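Local coordinates for endoglucanase A (Clostridium longisporum, PDB 6Q1I), which hydrolyses internal beta-1,4-glucosidic linkages of barley beta-glucan, lichenan and carboxymethylcellulose, also cleaves xylan, and is represented here by its family 5 catalytic domain, at residues R202-T208 against N228-V233; P44-E48 against E91-R95; N251-S255 against E298-Y302; L135-T140 against A187-I192. All blocks are in the same frame, centred on the assembly; numbering follows the deposited sequence.

Contact 1. Residues R202-T208 against N228-V233; sequences RAVMMPT and NVIASV
Residues 204-208 and 229-233 are neighbouring parallel strands of the (beta/alpha)8 barrel, with axes 4.3 Å apart at closest and crossing at -40°. The register pairs Val204 with Val229, Met205 with Ile230, Met206 with Ala231 and Pro207 with Ser232. Ala203, still in extended loop backbone, sets its CB 3.8 Å from Ile230 CD1. Val204 N donates to Asn228 O (3.1 Å) and Val204 O accepts from Ile230 N (2.9 Å); its side chain faces helix 175-194. Met205 points to the opposite face, into the barrel, with chi1 m and chi2 t; its CG lies 3.7 Å from Ile230 CB. Met206 resumes the ladder, its N donating to Ile230 O (2.9 Å) and its O accepting from Ser232 N (2.9 Å), while SD reaches to 3.9 Å from Val229 CG1. Pro207, whose N faces away from this partner, lays its CA 3.3 Å from Ser232 O in a CA-H...O contact. The last rung is weak: Thr208 N to Ser232 O, 3.5 Å. Pro207 and Ser232 lie about 7 Å, between side chains, from the engineered Gln160 and Gln284 respectively, at the probable proton-donor and nucleophile positions. Backbone bonds thus set the parallel register; the inward side chains line the barrel.

Contact 2. Residues P44-E48 against E91-R95; sequences PISFE and EWVKR
A two-pronged salt bridge joins Glu48 to Arg95: Arg95 NE donates to Glu48 OE1 at 2.8 Å (N-H...O angle 162°) and Arg95 NH2 to Glu48 OE2 at 2.9 Å (170°). Glu48 is extended (chi1 and chi2 both t) and Arg95 takes t, p, t, so the carboxylate meets the edge of the guanidinium near its plane. Thr56 supplies second partners to both charges, its OG1 to Glu48 OE2 and its O to Arg95 NH2. Both segments are helical, Glu48 N bonding to Pro44 O (3.0 Å) and Arg95 N to Glu91 O (3.0 Å); the axes come within 10.3 Å and cross at -58°. In the (beta/alpha)8 barrel, the short helix 44-48 belongs to the long connection between strand 23-27 and helix 58-67, and it rests here on the start of helix 90-105, which follows strand 71-74. The closest backbone approach is Pro44 to Trp92, 5.3 Å between their CA atoms. Pro44 wedges between three residues of the longer helix: its CG lies 3.4 Å from Glu91 O, and its CB 3.6 Å from Trp92 CE3 and 3.8 Å from Arg95 CB. Farther along, Phe47 CB is 3.9 Å from Trp92 CZ3; the Phe47 ring and the Trp92 six-membered ring are inclined at 63° with centroids 5.8 Å apart. His81 stacks on Trp92 and also meets Phe47. At the periphery, Ile45 CD1 comes within 4.0 Å of Arg95 NE.

Contact 3. Residues N251-S255 against E298-Y302; sequences NTWGS and ELAEY
In this (beta/alpha)8 barrel, the loop between the short helix 239-242 and helix 256-275 is folded against helix 293-309 mainly through Trp253. The 251-255 segment is irregular, whereas 298-302 is helical (Tyr302 N to Glu298 O, 3.1 Å). Trp253 and Leu299 have CA atoms 6.5 Å apart, as do Gly254 and Glu298. Glu298, modelled in two conformers, places OE2 3.8 Å from both Trp253 O and Gly254 CA in the one given. Gly254 has phi/psi of 144/6; a beta carbon there would jam against the Trp253 carbonyl O and fall 2.6 Å from Glu298 OE2. Leu299, with chi1 t and chi2 p, makes a CH-pi contact: CD1 lies 3.8 Å from the centroid of the Trp253 five-membered ring, 22° off its normal. One turn on, the Tyr302 ring is tilted 51° to the Trp253 six-membered ring, centroids 5.8 Å apart, while its hydroxyl bonds to Asp263. Trp253, at chi1 t and chi2 93°, brings CH2 to 3.7 Å from Tyr302 CB.

Contact 4. Residues L135-T140 against A187-I192; sequences LKTLWT and AALESI
Helices 128-145 and 175-194, successive outer helices of the (beta/alpha)8 barrel, meet with local axes 8.2 Å apart, crossing at -37°. Small residues of the second helix permit this: the CA atoms of Lys136 and Ala188, and of Thr140 and Ser191, are 5.5 Å apart. Ser191 sits in the hollow bounded by Lys136, Trp139 and Thr140, its CB 4.3 Å from Trp139 CB and 3.8 Å from Thr140 OG1. Ala188 is a low bump beside the indole, CB 3.5 Å from Trp139 CD1. Trp139 (chi1 -93°, chi2 111°) projects inward, nearly at right angles to the second helix axis, and Ile192, chi1 m and chi2 t, covers its face, CD1 4.1 Å from the centroid of the six-membered ring and 23° off the normal. The indole NE1 bonds to Thr157 O. Lys136 arches over the outer side, NZ donating to Glu190 OE1 (2.7 Å, salt bridge), Ala187 O (3.0 Å) and Ser191 OG (3.0 Å). Water 1 links Thr140 OG1 (2.7 Å) to Ser191 O (2.8 Å), and water 2 joins Thr140 OG1 (3.2 Å) to Ser191 OG (2.8 Å). The interface thus divides: apolar packing around the indole inside, a charged, hydrated clasp outside.

In the fold
From the N terminus, contact 2 is the first to close, spanning strand 71-74 and tying the first barrel connection to helix 90-105. Contact 4 follows, pairing helices 128-145 and 175-194 across strand 153-156. Contact 1 closes a beta-alpha-beta unit over helix 215-219, and contact 3 joins the loop before helix 256-275 to helix 293-309, past strand 280-285. All four lie in series; none nests or crosses. Contacts 4 and 1 touch directly: Leu189 CD1 is 3.8 Å from Val204 CG2, so the outer helical layer rests on the central sheet. Contact 3 lies across the chain's centre from contacts 2 and 4, its centre 38 and 40 Å from theirs.

Contact 1. Residues R202-T208 against N228-V233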
loop_
_atom_site.group_PDB
_atom_site.type_symbol
_atom_site.label_atom_id
_atom_site.label_comp_id
_atom_site.label_asym_id
_atom_site.label_seq_id
_atom_site.Cartn_x
_atom_site.Cartn_y
_atom_site.Cartn_z
ATOM N N ARG A 202 15.421 1.507 9.601
ATOM C CA ARG A 202 14.209 1.998 8.956
ATOM C C ARG A 202 13.074 0.996 9.109
ATOM O O ARG A 202 13.261 -0.209 8.945
ATOM C CB ARG A 202 14.485 2.209 7.465
ATOM C CG ARG A 202 13.342 2.902 6.717
ATOM C CD ARG A 202 13.628 3.138 5.230
ATOM N NE ARG A 202 14.912 3.794 5.044
ATOM C CZ ARG A 202 15.154 5.071 5.316
ATOM N NH1 ARG A 202 14.185 5.869 5.754
ATOM N NH2 ARG A 202 16.376 5.549 5.159
ATOM N N ALA A 203 11.879 1.506 9.378
ATOM C CA ALA A 203 10.712 0.641 9.428
ATOM C C ALA A 203 10.471 0.018 8.061
ATOM O O ALA A 203 10.534 0.699 7.028
ATOM C CB ALA A 203 9.488 1.452 9.846
ATOM N N VAL A 204 10.162 -1.278 8.063
ATOM C CA VAL A 204 9.901 -2.024 6.837
ATOM C C VAL A 204 8.585 -2.772 6.980
ATOM O O VAL A 204 8.455 -3.649 7.842
ATOM C CB VAL A 204 11.047 -2.989 6.487
ATOM C CG1 VAL A 204 10.694 -3.792 5.231
ATOM C CG2 VAL A 204 12.355 -2.236 6.290
ATOM N N MET A 205 7.612 -2.415 6.147
ATOM C CA MET A 205 6.362 -3.140 6.000
ATOM C C MET A 205 6.551 -4.331 5.069
ATOM O O MET A 205 7.319 -4.270 4.102
ATOM C CB MET A 205 5.305 -2.217 5.386
ATOM C CG MET A 205 4.787 -1.164 6.332
ATOM S SD MET A 205 3.756 0.120 5.588
ATOM C CE MET A 205 2.490 -0.863 4.818
ATOM N N MET A 206 5.833 -5.418 5.364
ATOM C CA MET A 206 5.841 -6.580 4.486
ATOM C C MET A 206 4.490 -7.264 4.574
ATOM O O MET A 206 3.910 -7.330 5.671
ATOM C CB MET A 206 6.950 -7.574 4.830
ATOM C CG MET A 206 6.999 -8.007 6.277
ATOM S SD MET A 206 8.475 -8.955 6.671
ATOM C CE MET A 206 9.733 -7.882 6.121
ATOM N N PRO A 207 3.957 -7.749 3.455
ATOM C CA PRO A 207 2.582 -8.249 3.441
ATOM C C PRO A 207 2.449 -9.736 3.725
ATOM O O PRO A 207 3.383 -10.530 3.565
ATOM C CB PRO A 207 2.142 -7.982 1.995
ATOM C CG PRO A 207 3.412 -8.167 1.213
ATOM C CD PRO A 207 4.497 -7.602 2.088
ATOM N N THR A 208 1.239 -10.097 4.140
ATOM C CA THR A 208 0.770 -11.461 4.022
ATOM C C THR A 208 0.611 -11.821 2.541
ATOM O O THR A 208 0.692 -10.967 1.652
ATOM C CB THR A 208 -0.601 -11.579 4.678
ATOM O OG1 THR A 208 -1.460 -10.640 4.035
ATOM C CG2 THR A 208 -0.549 -11.283 6.167
ATOM N N ASN A 228 12.228 -4.004 13.627
ATOM C CA ASN A 228 11.480 -2.880 13.047
ATOM C C ASN A 228 10.684 -3.289 11.813
ATOM O O ASN A 228 10.696 -2.618 10.778
ATOM C CB ASN A 228 12.408 -1.712 12.774
ATOM C CG ASN A 228 12.931 -1.124 14.038
ATOM O OD1 ASN A 228 12.157 -0.618 14.851
ATOM N ND2 ASN A 228 14.231 -1.264 14.266
ATOM N N VAL A 229 9.923 -4.363 11.950
ATOM C CA VAL A 229 9.016 -4.866 10.923
ATOM C C VAL A 229 7.591 -4.437 11.246
ATOM O O VAL A 229 7.181 -4.391 12.415
ATOM C CB VAL A 229 9.116 -6.402 10.827
ATOM C CG1 VAL A 229 7.991 -6.988 9.962
ATOM C CG2 VAL A 229 10.493 -6.798 10.295
ATOM N N ILE A 230 6.822 -4.151 10.194
ATOM C CA ILE A 230 5.399 -3.859 10.265
ATOM C C ILE A 230 4.687 -4.816 9.315
ATOM O O ILE A 230 5.130 -5.006 8.178
ATOM C CB ILE A 230 5.134 -2.407 9.809
ATOM C CG1 ILE A 230 5.904 -1.387 10.654
ATOM C CG2 ILE A 230 3.626 -2.107 9.818
ATOM C CD1 ILE A 230 5.933 0.017 10.042
ATOM N N ALA A 231 3.585 -5.412 9.761
ATOM C CA ALA A 231 2.761 -6.209 8.857
ATOM C C ALA A 231 1.897 -5.300 7.982
ATOM O O ALA A 231 1.344 -4.307 8.462
ATOM C CB ALA A 231 1.858 -7.137 9.666
ATOM N N SER A 232 1.742 -5.678 6.711
ATOM C CA SER A 232 0.896 -4.977 5.750
ATOM C C SER A 232 -0.280 -5.865 5.356
ATOM O O SER A 232 -0.085 -6.984 4.872
ATOM C CB SER A 232 1.699 -4.633 4.490
ATOM O OG SER A 232 0.858 -4.124 3.475
ATOM N N VAL A 233 -1.502 -5.351 5.517
ATOM C CA VAL A 233 -2.688 -5.960 4.932
ATOM C C VAL A 233 -3.461 -4.890 4.175
ATOM O O VAL A 233 -3.343 -3.693 4.447
ATOM C CB VAL A 233 -3.605 -6.676 5.955
ATOM C CG1 VAL A 233 -2.873 -7.815 6.634
ATOM C CG2 VAL A 233 -4.142 -5.703 6.989
#

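Contact 2. Residues P44-E48 against E91-R95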
loop_
_atom_site.group_PDB
_atom_site.type_symbol
_atom_site.label_atom_id
_atom_site.label_comp_id
_atom_site.label_asym_id
_atom_site.label_seq_id
_atom_site.Cartn_x
_atom_site.Cartn_y
_atom_site.Cartn_z
ATOM N N PRO A 44 10.349 8.216 -17.771
ATOM C CA PRO A 44 9.438 7.859 -16.672
ATOM C C PRO A 44 8.016 8.329 -16.890
ATOM O O PRO A 44 7.076 7.690 -16.402
ATOM C CB PRO A 44 10.080 8.544 -15.455
ATOM C CG PRO A 44 11.538 8.604 -15.798
ATOM C CD PRO A 44 11.581 8.861 -17.285
ATOM N N ILE A 45 7.828 9.444 -17.594
ATOM C CA ILE A 45 6.501 10.037 -17.692
ATOM C C ILE A 45 5.582 9.162 -18.532
ATOM O O ILE A 45 4.363 9.160 -18.335
ATOM C CB ILE A 45 6.597 11.478 -18.230
ATOM C CG1 ILE A 45 7.660 12.257 -17.449
ATOM C CG2 ILE A 45 5.242 12.146 -18.160
ATOM C CD1 ILE A 45 7.464 12.227 -15.932
ATOM N N SER A 46 6.148 8.410 -19.478
ATOM C CA SER A 46 5.351 7.483 -20.272
ATOM C C SER A 46 4.707 6.415 -19.402
ATOM O O SER A 46 3.618 5.925 -19.719
ATOM C CB SER A 46 6.236 6.808 -21.317
ATOM O OG SER A 46 6.863 7.771 -22.138
ATOM N N PHE A 47 5.380 6.014 -18.328
ATOM C CA PHE A 47 4.817 5.052 -17.383
ATOM C C PHE A 47 3.842 5.735 -16.428
ATOM O O PHE A 47 2.708 5.277 -16.250
ATOM C CB PHE A 47 5.955 4.412 -16.590
ATOM C CG PHE A 47 6.902 3.584 -17.423
ATOM C CD1 PHE A 47 6.747 2.205 -17.501
ATOM C CD2 PHE A 47 7.958 4.174 -18.102
ATOM C CE1 PHE A 47 7.619 1.437 -18.247
ATOM C CE2 PHE A 47 8.835 3.408 -18.842
ATOM C CZ PHE A 47 8.661 2.035 -18.916
ATOM N N GLU A 48 4.280 6.838 -15.812
ATOM C CA GLU A 48 3.485 7.548 -14.814
ATOM C C GLU A 48 2.106 7.912 -15.342
ATOM O O GLU A 48 1.114 7.845 -14.602
ATOM C CB GLU A 48 4.246 8.810 -14.382
ATOM C CG GLU A 48 3.565 9.596 -13.275
ATOM C CD GLU A 48 4.418 10.722 -12.736
ATOM O OE1 GLU A 48 5.602 10.816 -13.126
ATOM O OE2 GLU A 48 3.903 11.520 -11.924
ATOM N N GLU A 91 16.965 7.559 -14.689
ATOM C CA GLU A 91 15.907 8.555 -14.796
ATOM C C GLU A 91 14.655 8.117 -14.041
ATOM O O GLU A 91 13.970 8.948 -13.432
ATOM C CB GLU A 91 15.613 8.859 -16.259
ATOM C CG GLU A 91 16.690 9.714 -16.928
ATOM C CD GLU A 91 16.824 11.118 -16.311
ATOM O OE1 GLU A 91 15.794 11.756 -15.991
ATOM O OE2 GLU A 91 17.971 11.590 -16.149
ATOM N N TRP A 92 14.346 6.812 -14.057
ATOM C CA TRP A 92 13.225 6.307 -13.269
ATOM C C TRP A 92 13.441 6.573 -11.786
ATOM O O TRP A 92 12.566 7.113 -11.100
ATOM C CB TRP A 92 13.028 4.812 -13.523
ATOM C CG TRP A 92 11.894 4.259 -12.713
ATOM C CD1 TRP A 92 11.981 3.420 -11.645
ATOM C CD2 TRP A 92 10.500 4.545 -12.888
ATOM N NE1 TRP A 92 10.723 3.157 -11.150
ATOM C CE2 TRP A 92 9.798 3.838 -11.897
ATOM C CE3 TRP A 92 9.776 5.329 -13.794
ATOM C CZ2 TRP A 92 8.406 3.890 -11.789
ATOM C CZ3 TRP A 92 8.406 5.389 -13.672
ATOM C CH2 TRP A 92 7.734 4.671 -12.685
ATOM N N VAL A 93 14.606 6.191 -11.271
ATOM C CA VAL A 93 14.893 6.425 -9.859
ATOM C C VAL A 93 14.770 7.907 -9.530
ATOM O O VAL A 93 14.220 8.281 -8.490
ATOM C CB VAL A 93 16.281 5.865 -9.495
ATOM C CG1 VAL A 93 16.648 6.223 -8.058
ATOM C CG2 VAL A 93 16.309 4.368 -9.701
ATOM N N LYS A 94 15.290 8.772 -10.405
ATOM C CA LYS A 94 15.226 10.212 -10.162
ATOM C C LYS A 94 13.782 10.709 -10.077
ATOM O O LYS A 94 13.465 11.578 -9.253
ATOM C CB LYS A 94 15.988 10.940 -11.272
ATOM C CG LYS A 94 16.096 12.438 -11.124
ATOM C CD LYS A 94 17.011 13.038 -12.194
ATOM C CE LYS A 94 17.297 14.505 -11.907
ATOM N NZ LYS A 94 18.648 14.912 -12.373
ATOM N N ARG A 95 12.890 10.180 -10.921
ATOM C CA ARG A 95 11.496 10.620 -10.879
ATOM C C ARG A 95 10.794 10.122 -9.620
ATOM O O ARG A 95 10.061 10.878 -8.971
ATOM C CB ARG A 95 10.751 10.171 -12.135
ATOM C CG ARG A 95 9.270 10.549 -12.135
ATOM C CD ARG A 95 9.055 12.061 -12.089
ATOM N NE ARG A 95 7.637 12.372 -11.967
ATOM C CZ ARG A 95 7.144 13.507 -11.492
ATOM N NH1 ARG A 95 7.947 14.500 -11.124
ATOM N NH2 ARG A 95 5.829 13.635 -11.385
#

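Contact 3. Residues N251-S255 against E298-Y302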
loop_
_atom_site.group_PDB
_atom_site.type_symbol
_atom_site.label_atom_id
_atom_site.label_comp_id
_atom_site.label_asym_id
_atom_site.label_seq_id
_atom_site.Cartn_x
_atom_site.Cartn_y
_atom_site.Cartn_z
ATOM N N ASN A 251 -24.959 -1.685 -1.654
ATOM C CA ASN A 251 -24.694 -0.257 -1.810
ATOM C C ASN A 251 -25.067 0.584 -0.594
ATOM O O ASN A 251 -25.019 1.816 -0.677
ATOM C CB ASN A 251 -25.340 0.312 -3.080
ATOM C CG ASN A 251 -26.852 0.281 -3.038
ATOM O OD1 ASN A 251 -27.451 -0.120 -2.043
ATOM N ND2 ASN A 251 -27.479 0.718 -4.122
ATOM N N THR A 252 -25.394 -0.041 0.534
ATOM C CA THR A 252 -25.659 0.668 1.774
ATOM C C THR A 252 -24.770 0.107 2.875
ATOM O O THR A 252 -24.379 -1.062 2.846
ATOM C CB THR A 252 -27.133 0.534 2.185
ATOM O OG1 THR A 252 -27.468 -0.852 2.285
ATOM C CG2 THR A 252 -28.049 1.200 1.164
ATOM N N TRP A 253 -24.459 0.959 3.851
ATOM C CA TRP A 253 -23.620 0.582 4.978
ATOM C C TRP A 253 -23.979 1.447 6.179
ATOM O O TRP A 253 -24.230 2.648 6.030
ATOM C CB TRP A 253 -22.130 0.783 4.663
ATOM C CG TRP A 253 -21.244 0.134 5.690
ATOM C CD1 TRP A 253 -20.729 -1.121 5.629
ATOM C CD2 TRP A 253 -20.807 0.690 6.939
ATOM N NE1 TRP A 253 -19.992 -1.388 6.753
ATOM C CE2 TRP A 253 -20.017 -0.291 7.572
ATOM C CE3 TRP A 253 -20.998 1.917 7.579
ATOM C CZ2 TRP A 253 -19.426 -0.086 8.818
ATOM C CZ3 TRP A 253 -20.406 2.122 8.810
ATOM C CH2 TRP A 253 -19.635 1.124 9.421
ATOM N N GLY A 254 -23.993 0.832 7.366
ATOM C CA GLY A 254 -24.162 1.587 8.594
ATOM C C GLY A 254 -24.972 0.946 9.708
ATOM O O GLY A 254 -25.213 1.597 10.725
ATOM N N SER A 255 -25.389 -0.309 9.555
ATOM C CA SER A 255 -26.160 -0.974 10.594
ATOM C C SER A 255 -25.270 -1.364 11.773
ATOM O O SER A 255 -24.036 -1.325 11.704
ATOM C CB SER A 255 -26.807 -2.241 10.042
ATOM O OG SER A 255 -25.826 -3.221 9.754
ATOM N N GLU A 298 -20.245 7.276 5.691
ATOM C CA GLU A 298 -20.429 6.622 6.983
ATOM C C GLU A 298 -19.358 5.563 7.211
ATOM O O GLU A 298 -18.752 5.497 8.283
ATOM C CB GLU A 298 -21.822 5.996 7.065
ATOM C CG GLU A 298 -22.940 6.985 7.332
ATOM C CD GLU A 298 -24.213 6.309 7.799
ATOM O OE1 GLU A 298 -25.302 6.693 7.327
ATOM O OE2 GLU A 298 -24.125 5.391 8.641
ATOM N N LEU A 299 -19.119 4.719 6.208
ATOM C CA LEU A 299 -18.092 3.693 6.333
ATOM C C LEU A 299 -16.714 4.314 6.524
ATOM O O LEU A 299 -15.951 3.885 7.392
ATOM C CB LEU A 299 -18.108 2.792 5.098
ATOM C CG LEU A 299 -16.951 1.800 4.991
ATOM C CD1 LEU A 299 -16.939 0.834 6.173
ATOM C CD2 LEU A 299 -17.031 1.026 3.688
ATOM N N ALA A 300 -16.391 5.342 5.735
ATOM C CA ALA A 300 -15.082 5.980 5.833
ATOM C C ALA A 300 -14.816 6.483 7.247
ATOM O O ALA A 300 -13.739 6.247 7.808
ATOM C CB ALA A 300 -14.993 7.135 4.831
ATOM N N GLU A 301 -15.778 7.189 7.840
ATOM C CA GLU A 301 -15.553 7.724 9.178
ATOM C C GLU A 301 -15.424 6.601 10.195
ATOM O O GLU A 301 -14.521 6.613 11.039
ATOM C CB GLU A 301 -16.673 8.672 9.611
ATOM C CG GLU A 301 -16.372 9.239 11.001
ATOM C CD GLU A 301 -17.455 10.119 11.579
ATOM O OE1 GLU A 301 -18.435 10.426 10.874
ATOM O OE2 GLU A 301 -17.308 10.511 12.754
ATOM N N TYR A 302 -16.326 5.624 10.138
ATOM C CA TYR A 302 -16.303 4.566 11.139
ATOM C C TYR A 302 -15.021 3.756 11.032
ATOM O O TYR A 302 -14.394 3.427 12.046
ATOM C CB TYR A 302 -17.520 3.657 10.986
ATOM C CG TYR A 302 -17.690 2.768 12.191
ATOM C CD1 TYR A 302 -18.465 3.183 13.267
ATOM C CD2 TYR A 302 -17.042 1.542 12.286
ATOM C CE1 TYR A 302 -18.606 2.401 14.381
ATOM C CE2 TYR A 302 -17.188 0.749 13.408
ATOM C CZ TYR A 302 -17.966 1.194 14.450
ATOM O OH TYR A 302 -18.133 0.437 15.583
#

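Contact 4. Residues L135-T140 against A187-I192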
loop_
_atom_site.group_PDB
_atom_site.type_symbol
_atom_site.label_atom_id
_atom_site.label_comp_id
_atom_site.label_asym_id
_atom_site.label_seq_id
_atom_site.Cartn_x
_atom_site.Cartn_y
_atom_site.Cartn_z
ATOM N N LEU A 135 15.065 -9.916 -6.934
ATOM C CA LEU A 135 14.387 -9.104 -5.925
ATOM C C LEU A 135 15.389 -8.466 -4.974
ATOM O O LEU A 135 15.223 -7.306 -4.573
ATOM C CB LEU A 135 13.379 -9.966 -5.164
ATOM C CG LEU A 135 12.554 -9.257 -4.088
ATOM C CD1 LEU A 135 11.697 -8.145 -4.671
ATOM C CD2 LEU A 135 11.695 -10.259 -3.347
ATOM N N LYS A 136 16.445 -9.202 -4.624
ATOM C CA LYS A 136 17.468 -8.672 -3.729
ATOM C C LYS A 136 18.253 -7.539 -4.387
ATOM O O LYS A 136 18.521 -6.515 -3.750
ATOM C CB LYS A 136 18.388 -9.807 -3.276
ATOM C CG LYS A 136 17.700 -10.788 -2.325
ATOM C CD LYS A 136 18.651 -11.862 -1.798
ATOM C CE LYS A 136 19.643 -11.317 -0.782
ATOM N NZ LYS A 136 19.004 -10.896 0.498
ATOM N N THR A 137 18.625 -7.687 -5.661
ATOM C CA THR A 137 19.333 -6.608 -6.341
ATOM C C THR A 137 18.442 -5.379 -6.498
ATOM O O THR A 137 18.904 -4.241 -6.357
ATOM C CB THR A 137 19.829 -7.074 -7.709
ATOM O OG1 THR A 137 20.558 -8.302 -7.584
ATOM C CG2 THR A 137 20.727 -5.999 -8.301
ATOM N N LEU A 138 17.157 -5.592 -6.792
ATOM C CA LEU A 138 16.215 -4.480 -6.853
ATOM C C LEU A 138 16.169 -3.727 -5.527
ATOM O O LEU A 138 16.310 -2.497 -5.493
ATOM C CB LEU A 138 14.830 -4.998 -7.242
ATOM C CG LEU A 138 13.703 -3.959 -7.206
ATOM C CD1 LEU A 138 13.981 -2.791 -8.152
ATOM C CD2 LEU A 138 12.390 -4.619 -7.544
ATOM N N TRP A 139 15.970 -4.448 -4.414
ATOM C CA TRP A 139 15.888 -3.772 -3.121
ATOM C C TRP A 139 17.220 -3.155 -2.705
ATOM O O TRP A 139 17.231 -2.127 -2.020
ATOM C CB TRP A 139 15.287 -4.681 -2.034
ATOM C CG TRP A 139 13.810 -4.449 -1.957
ATOM C CD1 TRP A 139 12.809 -5.310 -2.318
ATOM C CD2 TRP A 139 13.172 -3.241 -1.530
ATOM N NE1 TRP A 139 11.580 -4.697 -2.144
ATOM C CE2 TRP A 139 11.782 -3.429 -1.661
ATOM C CE3 TRP A 139 13.645 -2.013 -1.059
ATOM C CZ2 TRP A 139 10.861 -2.429 -1.332
ATOM C CZ3 TRP A 139 12.734 -1.026 -0.738
ATOM C CH2 TRP A 139 11.357 -1.238 -0.880
ATOM N N THR A 140 18.347 -3.749 -3.098
ATOM C CA THR A 140 19.629 -3.102 -2.833
ATOM C C THR A 140 19.660 -1.716 -3.457
ATOM O O THR A 140 20.048 -0.740 -2.809
ATOM C CB THR A 140 20.786 -3.962 -3.348
ATOM O OG1 THR A 140 20.820 -5.185 -2.610
ATOM C CG2 THR A 140 22.129 -3.266 -3.166
ATOM N N ALA A 187 14.071 -11.975 2.299
ATOM C CA ALA A 187 15.193 -11.683 1.413
ATOM C C ALA A 187 15.263 -10.200 1.093
ATOM O O ALA A 187 16.350 -9.614 1.080
ATOM C CB ALA A 187 15.077 -12.493 0.122
ATOM N N ALA A 188 14.111 -9.577 0.827
ATOM C CA ALA A 188 14.091 -8.139 0.592
ATOM C C ALA A 188 14.568 -7.377 1.822
ATOM O O ALA A 188 15.361 -6.433 1.707
ATOM C CB ALA A 188 12.676 -7.705 0.219
ATOM N N LEU A 189 14.092 -7.774 3.009
ATOM C CA LEU A 189 14.524 -7.121 4.240
ATOM C C LEU A 189 16.031 -7.255 4.440
ATOM O O LEU A 189 16.699 -6.294 4.838
ATOM C CB LEU A 189 13.770 -7.720 5.427
ATOM C CG LEU A 189 14.120 -7.165 6.808
ATOM C CD1 LEU A 189 13.770 -5.700 6.928
ATOM C CD2 LEU A 189 13.415 -7.978 7.870
ATOM N N GLU A 190 16.584 -8.442 4.189
ATOM C CA GLU A 190 18.020 -8.632 4.368
ATOM C C GLU A 190 18.798 -7.685 3.469
ATOM O O GLU A 190 19.792 -7.090 3.892
ATOM C CB GLU A 190 18.394 -10.086 4.076
ATOM C CG GLU A 190 19.778 -10.505 4.568
ATOM C CD GLU A 190 20.924 -10.163 3.628
ATOM O OE1 GLU A 190 20.703 -9.937 2.414
ATOM O OE2 GLU A 190 22.068 -10.143 4.127
ATOM N N SER A 191 18.345 -7.523 2.226
ATOM C CA SER A 191 19.009 -6.615 1.296
ATOM C C SER A 191 18.912 -5.164 1.753
ATOM O O SER A 191 19.882 -4.407 1.624
ATOM C CB SER A 191 18.436 -6.798 -0.105
ATOM O OG SER A 191 18.727 -8.096 -0.596
ATOM N N ILE A 192 17.757 -4.758 2.288
ATOM C CA ILE A 192 17.610 -3.404 2.820
ATOM C C ILE A 192 18.607 -3.182 3.953
ATOM O O ILE A 192 19.375 -2.213 3.958
ATOM C CB ILE A 192 16.157 -3.174 3.292
ATOM C CG1 ILE A 192 15.177 -3.149 2.108
ATOM C CG2 ILE A 192 16.055 -1.905 4.116
ATOM C CD1 ILE A 192 13.720 -3.338 2.505
HETATM O O HOH W 1 21.897 -5.242 -0.162
HETATM O O HOH W 2 21.404 -8.036 -1.253
#